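Local structure of beta-xylosidase (Uncultured organism, 4MLG) at residues A[112-117]-A[191-196]; A[86-89]-A[94-97]; A[108-113]-A[135-140]; A[19-22]-A[27-30]. The protein probably hydrolyses xylo-oligosaccharides, releasing D-xylose from their non-reducing ends, as a glycoside hydrolase family 43 enzyme with a beta-propeller fold. All coordinates share one frame; numbering follows the deposited sequence.

Contact 1: residues A[112-117]-A[191-196]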
loop_
_atom_site.group_PDB
_atom_site.type_symbol
_atom_site.label_atom_id
_atom_site.label_comp_id
_atom_site.label_asym_id
_atom_site.label_seq_id
_atom_site.Cartn_x
_atom_site.Cartn_y
_atom_site.Cartn_z
ATOM N N VAL A 112 -3.062 -11.976 7.477
ATOM C CA VAL A 112 -3.253 -13.372 7.851
ATOM C C VAL A 112 -3.104 -13.581 9.357
ATOM O O VAL A 112 -2.135 -13.122 9.964
ATOM C CB VAL A 112 -2.259 -14.290 7.115
ATOM C CG1 VAL A 112 -2.422 -15.733 7.573
ATOM C CG2 VAL A 112 -2.450 -14.182 5.612
ATOM N N ALA A 113 -4.074 -14.269 9.952
ATOM C CA ALA A 113 -4.001 -14.650 11.358
ATOM C C ALA A 113 -4.110 -16.168 11.476
ATOM O O ALA A 113 -4.953 -16.786 10.826
ATOM C CB ALA A 113 -5.097 -13.965 12.149
ATOM N N ILE A 114 -3.261 -16.763 12.310
ATOM C CA ILE A 114 -3.151 -18.218 12.388
ATOM C C ILE A 114 -3.547 -18.767 13.761
ATOM O O ILE A 114 -3.274 -18.147 14.789
ATOM C CB ILE A 114 -1.714 -18.677 12.055
ATOM C CG1 ILE A 114 -1.197 -17.956 10.806
ATOM C CG2 ILE A 114 -1.653 -20.185 11.866
ATOM C CD1 ILE A 114 0.205 -18.360 10.401
ATOM N N SER A 115 -4.196 -19.931 13.767
ATOM C CA SER A 115 -4.557 -20.616 15.005
ATOM C C SER A 115 -4.445 -22.131 14.843
ATOM O O SER A 115 -4.493 -22.650 13.727
ATOM C CB SER A 115 -5.976 -20.240 15.437
ATOM O OG SER A 115 -6.350 -20.929 16.618
ATOM N N ASP A 116 -4.295 -22.838 15.959
ATOM C CA ASP A 116 -4.182 -24.294 15.934
ATOM C C ASP A 116 -5.548 -24.970 15.982
ATOM O O ASP A 116 -5.670 -26.163 15.709
ATOM C CB ASP A 116 -3.309 -24.788 17.090
ATOM C CG ASP A 116 -1.838 -24.486 16.882
ATOM O OD1 ASP A 116 -1.355 -24.636 15.739
ATOM O OD2 ASP A 116 -1.165 -24.097 17.859
ATOM N N ARG A 117 -6.572 -24.201 16.335
ATOM C CA ARG A 117 -7.936 -24.713 16.393
ATOM C C ARG A 117 -8.914 -23.659 15.866
ATOM O O ARG A 117 -8.637 -22.462 15.957
ATOM C CB ARG A 117 -8.278 -25.164 17.818
ATOM C CG ARG A 117 -8.007 -24.140 18.900
ATOM C CD ARG A 117 -7.955 -24.809 20.267
ATOM N NE ARG A 117 -7.895 -23.839 21.354
ATOM C CZ ARG A 117 -8.937 -23.491 22.101
ATOM N NH1 ARG A 117 -10.123 -24.042 21.885
ATOM N NH2 ARG A 117 -8.793 -22.598 23.071
ATOM N N ASP A 191 2.139 -22.385 2.163
ATOM C CA ASP A 191 2.261 -21.897 3.536
ATOM C C ASP A 191 1.147 -20.910 3.888
ATOM O O ASP A 191 1.036 -20.467 5.031
ATOM C CB ASP A 191 3.646 -21.291 3.796
ATOM C CG ASP A 191 3.868 -19.986 3.055
ATOM O OD1 ASP A 191 3.149 -19.725 2.072
ATOM O OD2 ASP A 191 4.772 -19.223 3.455
ATOM N N MET A 192 0.339 -20.570 2.886
ATOM C CA MET A 192 -0.861 -19.751 3.067
ATOM C C MET A 192 -0.580 -18.352 3.610
ATOM O O MET A 192 -1.455 -17.727 4.207
ATOM C CB MET A 192 -1.874 -20.473 3.964
ATOM C CG MET A 192 -2.313 -21.827 3.432
ATOM S SD MET A 192 -3.307 -21.704 1.934
ATOM C CE MET A 192 -4.884 -21.186 2.607
ATOM N N LEU A 193 0.636 -17.858 3.394
ATOM C CA LEU A 193 1.017 -16.540 3.890
ATOM C C LEU A 193 1.091 -15.508 2.769
ATOM O O LEU A 193 0.954 -14.308 3.009
ATOM C CB LEU A 193 2.357 -16.609 4.623
ATOM C CG LEU A 193 2.428 -17.551 5.825
ATOM C CD1 LEU A 193 3.788 -17.457 6.500
ATOM C CD2 LEU A 193 1.310 -17.252 6.812
ATOM N N GLU A 194 1.319 -15.977 1.546
ATOM C CA GLU A 194 1.444 -15.084 0.399
ATOM C C GLU A 194 0.728 -15.633 -0.826
ATOM O O GLU A 194 0.307 -16.790 -0.845
ATOM C CB GLU A 194 2.918 -14.840 0.059
ATOM C CG GLU A 194 3.719 -14.145 1.150
ATOM C CD GLU A 194 3.276 -12.713 1.389
ATOM O OE1 GLU A 194 2.584 -12.144 0.518
ATOM O OE2 GLU A 194 3.624 -12.154 2.450
ATOM N N PHE A 195 0.593 -14.792 -1.848
ATOM C CA PHE A 195 0.028 -15.214 -3.123
ATOM C C PHE A 195 1.043 -16.075 -3.865
ATOM O O PHE A 195 2.249 -15.864 -3.743
ATOM C CB PHE A 195 -0.345 -14.000 -3.979
ATOM C CG PHE A 195 -1.449 -13.157 -3.401
ATOM C CD1 PHE A 195 -2.311 -13.670 -2.440
ATOM C CD2 PHE A 195 -1.630 -11.849 -3.824
ATOM C CE1 PHE A 195 -3.330 -12.890 -1.908
ATOM C CE2 PHE A 195 -2.646 -11.065 -3.298
ATOM C CZ PHE A 195 -3.496 -11.586 -2.339
ATOM N N ALA A 196 0.559 -17.048 -4.627
ATOM C CA ALA A 196 1.439 -17.903 -5.417
ATOM C C ALA A 196 1.605 -17.341 -6.824
ATOM O O ALA A 196 2.526 -17.712 -7.552
ATOM C CB ALA A 196 0.895 -19.322 -5.473
#
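The CD2 methyl of L193 is where the loop meets the strand. I114 CD1 lies 3.9 Å from L193 CD2, and V112 CG1 comes to 4.1 Å from L193 CD2, so one leucine branch touches the two strand residues that reach this side, each at about a right angle. V112 also leans on backbone: its CG2 methyl is 3.9 Å from M192 O. Its CG1 points anti to the backbone N (chi1 177°), which sends that methyl to the leucine, while both lie against M192 O. The same oxygen takes a weak hydrogen bond from Y98 OH, so the polar atom pressed on by valine methyls is still served from the neighbouring strand.

One step back, M192 has a left-handed backbone conformation (phi 61°) that helps the loop turn here. Its side chain runs away from V112 to pack on Y96 and Y147. L193 N makes a weak hydrogen bond to D191 OD1 at 3.4 Å, and D191 OD1 is also salt-bridged to R189 NE, a second tie inside the loop.

Strand 108-115 pairs with 94-102 on one edge and with the short strand 123-124 on the other. The loop 191-196 belongs to the next sheet, between strands 184-188 and 200-205, where F195 packs on V186, L188 and M149. The leucine contact therefore links the outer part of one sheet to a loop of its neighbour.

Contact 2: residues A[86-89]-A[94-97]; sequences SDVA and KYYM
The axes of strands 87-89 and 94-97, antiparallel at 156°, approach to 4.7 Å; A89 and Y96 form a hydrogen-bonded pair, and V88 and M97 the non-hydrogen-bonded pair beside it. Two bonds close the ring between A89 and Y96. Y96 N gives to A89 O at 2.8 Å, nearly along the C=O axis, and A89 N gives to Y96 O at 3.0 Å with the donor tilted out of the carbonyl plane.

V88 and M97 share one face of the sheet. M97 CB is 4.1 Å from V88 CG2, and the methionine then extends fully until it bends at its last torsion (chi3 -63°), which brings M97 CE back to 4.1 Å from V88 CG2. The other valine methyl, V88 CG1, reaches the edge of the Y95 ring and sits 4.2 Å from Y95 CB. This is the hairpin formed by the first two strands of a four-stranded antiparallel sheet, as in a propeller blade, and strand 81-91 also carries the calcium ligand D85.

On the opposite face, A89 touches I139 of the adjoining sheet, while the Y96 ring runs off toward V112, I114 and M192. D87, whose side chain is about 6 Å from the calcium, is gripped at both carboxylate oxygens: OD2 takes the backbone N of I139, and OD1 takes H19 NE2. V88 N also meets D87 OD1 from above the carboxylate plane, at 2.7 Å.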
loop_
_atom_site.group_PDB
_atom_site.type_symbol
_atom_site.label_atom_id
_atom_site.label_comp_id
_atom_site.label_asym_id
_atom_site.label_seq_id
_atom_site.Cartn_x
_atom_site.Cartn_y
_atom_site.Cartn_z
ATOM N N SER A 86 -14.168 -11.093 6.905
ATOM C CA SER A 86 -13.052 -12.036 6.853
ATOM C C SER A 86 -13.499 -13.438 6.437
ATOM O O SER A 86 -14.691 -13.699 6.277
ATOM C CB SER A 86 -12.361 -12.104 8.214
ATOM O OG SER A 86 -13.269 -12.518 9.221
ATOM N N ASP A 87 -12.531 -14.337 6.268
ATOM C CA ASP A 87 -12.816 -15.733 5.942
ATOM C C ASP A 87 -11.699 -16.640 6.462
ATOM O O ASP A 87 -10.566 -16.194 6.652
ATOM C CB ASP A 87 -13.006 -15.913 4.431
ATOM C CG ASP A 87 -13.570 -17.278 4.069
ATOM O OD1 ASP A 87 -14.051 -17.986 4.978
ATOM O OD2 ASP A 87 -13.542 -17.640 2.872
ATOM N N VAL A 88 -12.025 -17.910 6.694
ATOM C CA VAL A 88 -11.085 -18.849 7.302
ATOM C C VAL A 88 -10.920 -20.109 6.452
ATOM O O VAL A 88 -11.882 -20.594 5.858
ATOM C CB VAL A 88 -11.545 -19.238 8.728
ATOM C CG1 VAL A 88 -10.589 -20.241 9.358
ATOM C CG2 VAL A 88 -11.668 -18.001 9.602
ATOM N N ALA A 89 -9.696 -20.629 6.388
ATOM C CA ALA A 89 -9.422 -21.872 5.674
ATOM C C ALA A 89 -8.549 -22.806 6.503
ATOM O O ALA A 89 -7.685 -22.357 7.255
ATOM C CB ALA A 89 -8.760 -21.580 4.344
ATOM N N LYS A 94 -3.535 -26.357 10.352
ATOM C CA LYS A 94 -3.753 -25.052 10.968
ATOM C C LYS A 94 -4.886 -24.282 10.294
ATOM O O LYS A 94 -5.283 -24.596 9.172
ATOM C CB LYS A 94 -2.464 -24.227 10.952
ATOM C CG LYS A 94 -1.356 -24.798 11.823
ATOM C CD LYS A 94 -0.104 -23.936 11.770
ATOM C CE LYS A 94 0.482 -23.900 10.369
ATOM N NZ LYS A 94 0.871 -25.256 9.888
ATOM N N TYR A 95 -5.401 -23.273 10.989
ATOM C CA TYR A 95 -6.491 -22.457 10.466
ATOM C C TYR A 95 -6.005 -21.049 10.131
ATOM O O TYR A 95 -5.498 -20.333 10.995
ATOM C CB TYR A 95 -7.648 -22.401 11.467
ATOM C CG TYR A 95 -8.307 -23.741 11.723
ATOM C CD1 TYR A 95 -9.484 -24.094 11.072
ATOM C CD2 TYR A 95 -7.754 -24.652 12.613
ATOM C CE1 TYR A 95 -10.091 -25.317 11.304
ATOM C CE2 TYR A 95 -8.350 -25.876 12.848
ATOM C CZ TYR A 95 -9.519 -26.203 12.193
ATOM O OH TYR A 95 -10.115 -27.422 12.429
ATOM N N TYR A 96 -6.159 -20.665 8.869
ATOM C CA TYR A 96 -5.693 -19.367 8.399
ATOM C C TYR A 96 -6.848 -18.391 8.225
ATOM O O TYR A 96 -7.713 -18.584 7.369
ATOM C CB TYR A 96 -4.939 -19.521 7.076
ATOM C CG TYR A 96 -3.678 -20.352 7.182
ATOM C CD1 TYR A 96 -2.451 -19.755 7.438
ATOM C CD2 TYR A 96 -3.717 -21.732 7.028
ATOM C CE1 TYR A 96 -1.298 -20.508 7.537
ATOM C CE2 TYR A 96 -2.568 -22.493 7.125
ATOM C CZ TYR A 96 -1.361 -21.875 7.380
ATOM O OH TYR A 96 -0.209 -22.625 7.478
ATOM N N MET A 97 -6.862 -17.344 9.044
ATOM C CA MET A 97 -7.882 -16.308 8.932
ATOM C C MET A 97 -7.404 -15.168 8.040
ATOM O O MET A 97 -6.343 -14.590 8.276
ATOM C CB MET A 97 -8.262 -15.763 10.309
ATOM C CG MET A 97 -9.191 -14.562 10.252
ATOM S SD MET A 97 -9.635 -13.937 11.882
ATOM C CE MET A 97 -10.522 -15.338 12.557
#

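Contact 3: residues A[108-113]-A[135-140]; sequences FRIGVA and MDPCIW
M135 lays the start of its side chain over the ring of F108. M135 CB comes first, over the same face but toward its CD1 side, 4.1 Å from F108 CD1. M135 CG then stands almost exactly over the middle: it is 4.2 Å from the centroid of the F108 ring and only 8° off the ring normal, a CH-pi contact with the face. Here the chain bends (chi2 64°, chi3 97°), and SD and CE turn away from the phenylalanine. Farther round, the methionine packs on W84, P100 and E223, and its side chain comes within about 3 Å of a bound sulfate, probably from the crystallisation liquor.

Two residues along each segment, a second contact repeats the pattern without a ring face. I110 CD1 meets P137 CB at 4.0 Å, the two side chains sliding past each other in opposite directions. Between the touching residues, R109 and D136 leave the backbone on the other side. R109 forms a salt bridge with D103 of the second subunit, so at R109 this strand reaches the dimer partner. D136 turns toward D85 and H274, the calcium ligands, and its OD2 accepts a hydrogen bond from A224 N.

All the atoms that touch across these segments are carbons, and all four residues are buried. Shape and the fit over the ring face, rather than directional bonds, thus hold the sheet of strand 108-115 against the next, which begins with strand 138-141, as between neighbouring propeller blades, while the guanidinium of R109 and OD2 of D136 find their partners elsewhere.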
loop_
_atom_site.group_PDB
_atom_site.type_symbol
_atom_site.label_atom_id
_atom_site.label_comp_id
_atom_site.label_asym_id
_atom_site.label_seq_id
_atom_site.Cartn_x
_atom_site.Cartn_y
_atom_site.Cartn_z
ATOM N N PHE A 108 -6.766 -0.343 1.822
ATOM C CA PHE A 108 -7.226 -1.673 2.208
ATOM C C PHE A 108 -6.239 -2.762 1.805
ATOM O O PHE A 108 -5.892 -2.906 0.634
ATOM C CB PHE A 108 -8.621 -1.971 1.647
ATOM C CG PHE A 108 -9.717 -1.871 2.673
ATOM C CD1 PHE A 108 -9.763 -2.752 3.744
ATOM C CD2 PHE A 108 -10.699 -0.898 2.569
ATOM C CE1 PHE A 108 -10.766 -2.661 4.694
ATOM C CE2 PHE A 108 -11.705 -0.805 3.515
ATOM C CZ PHE A 108 -11.737 -1.686 4.579
ATOM N N ARG A 109 -5.781 -3.513 2.800
ATOM C CA ARG A 109 -4.892 -4.643 2.579
ATOM C C ARG A 109 -5.526 -5.876 3.201
ATOM O O ARG A 109 -6.551 -5.778 3.879
ATOM C CB ARG A 109 -3.522 -4.388 3.210
ATOM C CG ARG A 109 -2.806 -3.143 2.705
ATOM C CD ARG A 109 -2.459 -3.252 1.230
ATOM N NE ARG A 109 -1.519 -2.217 0.810
ATOM C CZ ARG A 109 -1.037 -2.100 -0.423
ATOM N NH1 ARG A 109 -1.410 -2.952 -1.368
ATOM N NH2 ARG A 109 -0.182 -1.128 -0.715
ATOM N N ILE A 110 -4.919 -7.035 2.970
ATOM C CA ILE A 110 -5.420 -8.279 3.540
ATOM C C ILE A 110 -4.338 -8.967 4.362
ATOM O O ILE A 110 -3.250 -9.247 3.859
ATOM C CB ILE A 110 -5.935 -9.232 2.447
ATOM C CG1 ILE A 110 -7.123 -8.604 1.715
ATOM C CG2 ILE A 110 -6.332 -10.575 3.048
ATOM C CD1 ILE A 110 -7.679 -9.457 0.593
ATOM N N GLY A 111 -4.639 -9.232 5.629
ATOM C CA GLY A 111 -3.675 -9.840 6.527
ATOM C C GLY A 111 -4.020 -11.273 6.878
ATOM O O GLY A 111 -5.133 -11.735 6.615
ATOM N N VAL A 112 -3.062 -11.976 7.477
ATOM C CA VAL A 112 -3.253 -13.372 7.851
ATOM C C VAL A 112 -3.104 -13.581 9.357
ATOM O O VAL A 112 -2.135 -13.122 9.964
ATOM C CB VAL A 112 -2.259 -14.290 7.115
ATOM C CG1 VAL A 112 -2.422 -15.733 7.573
ATOM C CG2 VAL A 112 -2.450 -14.182 5.612
ATOM N N ALA A 113 -4.074 -14.269 9.952
ATOM C CA ALA A 113 -4.001 -14.650 11.358
ATOM C C ALA A 113 -4.110 -16.168 11.476
ATOM O O ALA A 113 -4.953 -16.786 10.826
ATOM C CB ALA A 113 -5.097 -13.965 12.149
ATOM N N MET A 135 -10.888 -5.666 -0.472
ATOM C CA MET A 135 -11.406 -6.373 0.696
ATOM C C MET A 135 -12.343 -7.536 0.363
ATOM O O MET A 135 -12.369 -8.026 -0.769
ATOM C CB MET A 135 -12.109 -5.384 1.626
ATOM C CG MET A 135 -12.811 -4.254 0.894
ATOM S SD MET A 135 -14.168 -4.807 -0.159
ATOM C CE MET A 135 -15.567 -4.532 0.923
ATOM N N ASP A 136 -13.113 -7.958 1.365
ATOM C CA ASP A 136 -14.030 -9.097 1.257
ATOM C C ASP A 136 -13.408 -10.355 0.646
ATOM O O ASP A 136 -13.849 -10.818 -0.404
ATOM C CB ASP A 136 -15.291 -8.707 0.480
ATOM C CG ASP A 136 -16.255 -7.878 1.308
ATOM O OD1 ASP A 136 -15.860 -7.424 2.402
ATOM O OD2 ASP A 136 -17.404 -7.673 0.862
ATOM N N PRO A 137 -12.383 -10.918 1.307
ATOM C CA PRO A 137 -11.750 -12.121 0.763
ATOM C C PRO A 137 -12.578 -13.371 1.025
ATOM O O PRO A 137 -13.275 -13.458 2.038
ATOM C CB PRO A 137 -10.440 -12.200 1.547
ATOM C CG PRO A 137 -10.768 -11.587 2.855
ATOM C CD PRO A 137 -11.732 -10.475 2.552
ATOM N N CYS A 138 -12.500 -14.322 0.102
ATOM C CA CYS A 138 -13.130 -15.626 0.260
ATOM C C CYS A 138 -12.111 -16.704 -0.087
ATOM O O CYS A 138 -11.543 -16.696 -1.177
ATOM C CB CYS A 138 -14.348 -15.743 -0.657
ATOM S SG CYS A 138 -14.964 -17.429 -0.875
ATOM N N ILE A 139 -11.870 -17.627 0.837
ATOM C CA ILE A 139 -10.865 -18.659 0.612
ATOM C C ILE A 139 -11.504 -20.001 0.279
ATOM O O ILE A 139 -12.210 -20.586 1.101
ATOM C CB ILE A 139 -9.934 -18.823 1.820
ATOM C CG1 ILE A 139 -9.563 -17.455 2.392
ATOM C CG2 ILE A 139 -8.689 -19.595 1.418
ATOM C CD1 ILE A 139 -8.789 -16.581 1.429
ATOM N N TRP A 140 -11.237 -20.487 -0.930
ATOM C CA TRP A 140 -11.883 -21.693 -1.434
ATOM C C TRP A 140 -10.924 -22.871 -1.602
ATOM O O TRP A 140 -10.022 -22.833 -2.442
ATOM C CB TRP A 140 -12.588 -21.392 -2.757
ATOM C CG TRP A 140 -13.056 -22.610 -3.482
ATOM C CD1 TRP A 140 -12.616 -23.062 -4.692
ATOM C CD2 TRP A 140 -14.050 -23.541 -3.041
ATOM N NE1 TRP A 140 -13.280 -24.215 -5.036
ATOM C CE2 TRP A 140 -14.165 -24.531 -4.037
ATOM C CE3 TRP A 140 -14.856 -23.633 -1.902
ATOM C CZ2 TRP A 140 -15.053 -25.600 -3.928
ATOM C CZ3 TRP A 140 -15.736 -24.694 -1.795
ATOM C CH2 TRP A 140 -15.828 -25.664 -2.802
#

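Contact 4: residues A[19-22]-A[27-30]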
loop_
_atom_site.group_PDB
_atom_site.type_symbol
_atom_site.label_atom_id
_atom_site.label_comp_id
_atom_site.label_asym_id
_atom_site.label_seq_id
_atom_site.Cartn_x
_atom_site.Cartn_y
_atom_site.Cartn_z
ATOM N N HIS A 19 -18.281 -22.390 8.028
ATOM C CA HIS A 19 -17.462 -23.525 7.625
ATOM C C HIS A 19 -17.742 -24.707 8.540
ATOM O O HIS A 19 -18.178 -24.531 9.679
ATOM C CB HIS A 19 -15.975 -23.171 7.693
ATOM C CG HIS A 19 -15.550 -22.142 6.693
ATOM N ND1 HIS A 19 -14.880 -22.466 5.533
ATOM C CD2 HIS A 19 -15.697 -20.797 6.680
ATOM C CE1 HIS A 19 -14.634 -21.364 4.848
ATOM N NE2 HIS A 19 -15.119 -20.337 5.522
ATOM N N VAL A 20 -17.485 -25.911 8.043
ATOM C CA VAL A 20 -17.678 -27.116 8.837
ATOM C C VAL A 20 -16.341 -27.697 9.285
ATOM O O VAL A 20 -15.585 -28.241 8.480
ATOM C CB VAL A 20 -18.467 -28.185 8.063
ATOM C CG1 VAL A 20 -18.756 -29.376 8.961
ATOM C CG2 VAL A 20 -19.760 -27.597 7.525
ATOM N N PHE A 21 -16.059 -27.574 10.578
ATOM C CA PHE A 21 -14.823 -28.087 11.151
ATOM C C PHE A 21 -15.140 -29.065 12.276
ATOM O O PHE A 21 -15.900 -28.737 13.186
ATOM C CB PHE A 21 -13.973 -26.936 11.692
ATOM C CG PHE A 21 -13.507 -25.975 10.636
ATOM C CD1 PHE A 21 -13.029 -26.436 9.419
ATOM C CD2 PHE A 21 -13.551 -24.608 10.858
ATOM C CE1 PHE A 21 -12.598 -25.551 8.445
ATOM C CE2 PHE A 21 -13.122 -23.718 9.890
ATOM C CZ PHE A 21 -12.646 -24.190 8.681
ATOM N N ASN A 22 -14.556 -30.259 12.204
ATOM C CA ASN A 22 -14.757 -31.290 13.220
ATOM C C ASN A 22 -16.230 -31.613 13.456
ATOM O O ASN A 22 -16.674 -31.717 14.600
ATOM C CB ASN A 22 -14.089 -30.892 14.542
ATOM C CG ASN A 22 -12.584 -30.736 14.414
ATOM O OD1 ASN A 22 -11.941 -31.436 13.633
ATOM N ND2 ASN A 22 -12.016 -29.815 15.185
ATOM N N ILE A 27 -18.870 -20.138 12.559
ATOM C CA ILE A 27 -19.174 -18.916 11.829
ATOM C C ILE A 27 -18.147 -17.838 12.158
ATOM O O ILE A 27 -17.756 -17.674 13.313
ATOM C CB ILE A 27 -20.583 -18.394 12.158
ATOM C CG1 ILE A 27 -21.591 -19.544 12.164
ATOM C CG2 ILE A 27 -20.999 -17.321 11.163
ATOM C CD1 ILE A 27 -22.999 -19.120 12.510
ATOM N N TYR A 28 -17.710 -17.107 11.138
ATOM C CA TYR A 28 -16.740 -16.035 11.325
ATOM C C TYR A 28 -17.284 -14.716 10.790
ATOM O O TYR A 28 -16.954 -14.307 9.677
ATOM C CB TYR A 28 -15.418 -16.387 10.640
ATOM C CG TYR A 28 -14.815 -17.686 11.125
ATOM C CD1 TYR A 28 -14.003 -17.717 12.250
ATOM C CD2 TYR A 28 -15.063 -18.882 10.460
ATOM C CE1 TYR A 28 -13.450 -18.900 12.699
ATOM C CE2 TYR A 28 -14.514 -20.072 10.904
ATOM C CZ TYR A 28 -13.708 -20.073 12.024
ATOM O OH TYR A 28 -13.158 -21.251 12.474
ATOM N N PRO A 29 -18.131 -14.047 11.588
ATOM C CA PRO A 29 -18.786 -12.808 11.168
ATOM C C PRO A 29 -18.010 -11.564 11.590
ATOM O O PRO A 29 -17.141 -11.641 12.457
ATOM C CB PRO A 29 -20.104 -12.861 11.935
ATOM C CG PRO A 29 -19.729 -13.519 13.228
ATOM C CD PRO A 29 -18.616 -14.498 12.906
ATOM N N SER A 30 -18.326 -10.429 10.972
ATOM C CA SER A 30 -17.813 -9.144 11.424
ATOM C C SER A 30 -18.584 -8.732 12.673
ATOM O O SER A 30 -19.644 -9.288 12.957
ATOM C CB SER A 30 -17.977 -8.087 10.333
ATOM O OG SER A 30 -17.375 -8.502 9.122
#
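Y28 meets F21 and H19 with one edge of its ring. The nearest point is the phenol oxygen: Y28 OH is 3.6 Å from F21 CE2 and 3.7 Å from F21 CD2, and lies near the plane of the phenylalanine ring, at its edge. Y28 CE2 is 4.0 Å from F21 CE2. Edge thus meets edge, the two planes inclined at roughly 60°, as apolar packing rather than a stack. Lower on the same tyrosine edge, H19 CD2 approaches Y28 CD2 at 4.3 Å.

H19 and F21 are two apart on their strand, so both reach the same side along the tyrosine. Y28 holds CG beside its own backbone N (chi1 -57°), which swings the ring back over the preceding part of the chain toward them. Its hydroxyl is hydrogen-bonded to the carbonyl oxygen of P118, which ties down the tip of the ring. Around the trio, Y28 also packs on V53 and V88, while F21 adjoins F90 and P118 and meets Y95 edge-to-face.

The backbones pair a step away, H19 with Y26 and A17 with Y28, placing H19 diagonally across from Y28 in the beta hairpin of strands 18-21 and 24-32, with F21 two residues farther along. That hairpin is part of an antiparallel propeller sheet, and its aromatic face packs on the neighbouring sheet containing strand 81-91, as adjacent blades do in family 43 propellers.

In the fold
From the N terminus, contact 4 comes first and closes the short hairpin turn after residue 22. Contact 2 follows and does the same for strands 81-91 and 94-102, touching contact 4 through a face where V88 meets Y28 and Y95 meets F21. Contacts 3 and 1 then open from one strand, 108-115, sharing V112 and A113. Contact 3 returns at 135-140, after about twenty residues, and contact 1 at 191-196, so the second segment of contact 3 falls within the longer loop. A113 O to M97 N, 2.7 Å, joins that strand to contact 2. Together they tie three successive propeller sheets side by side.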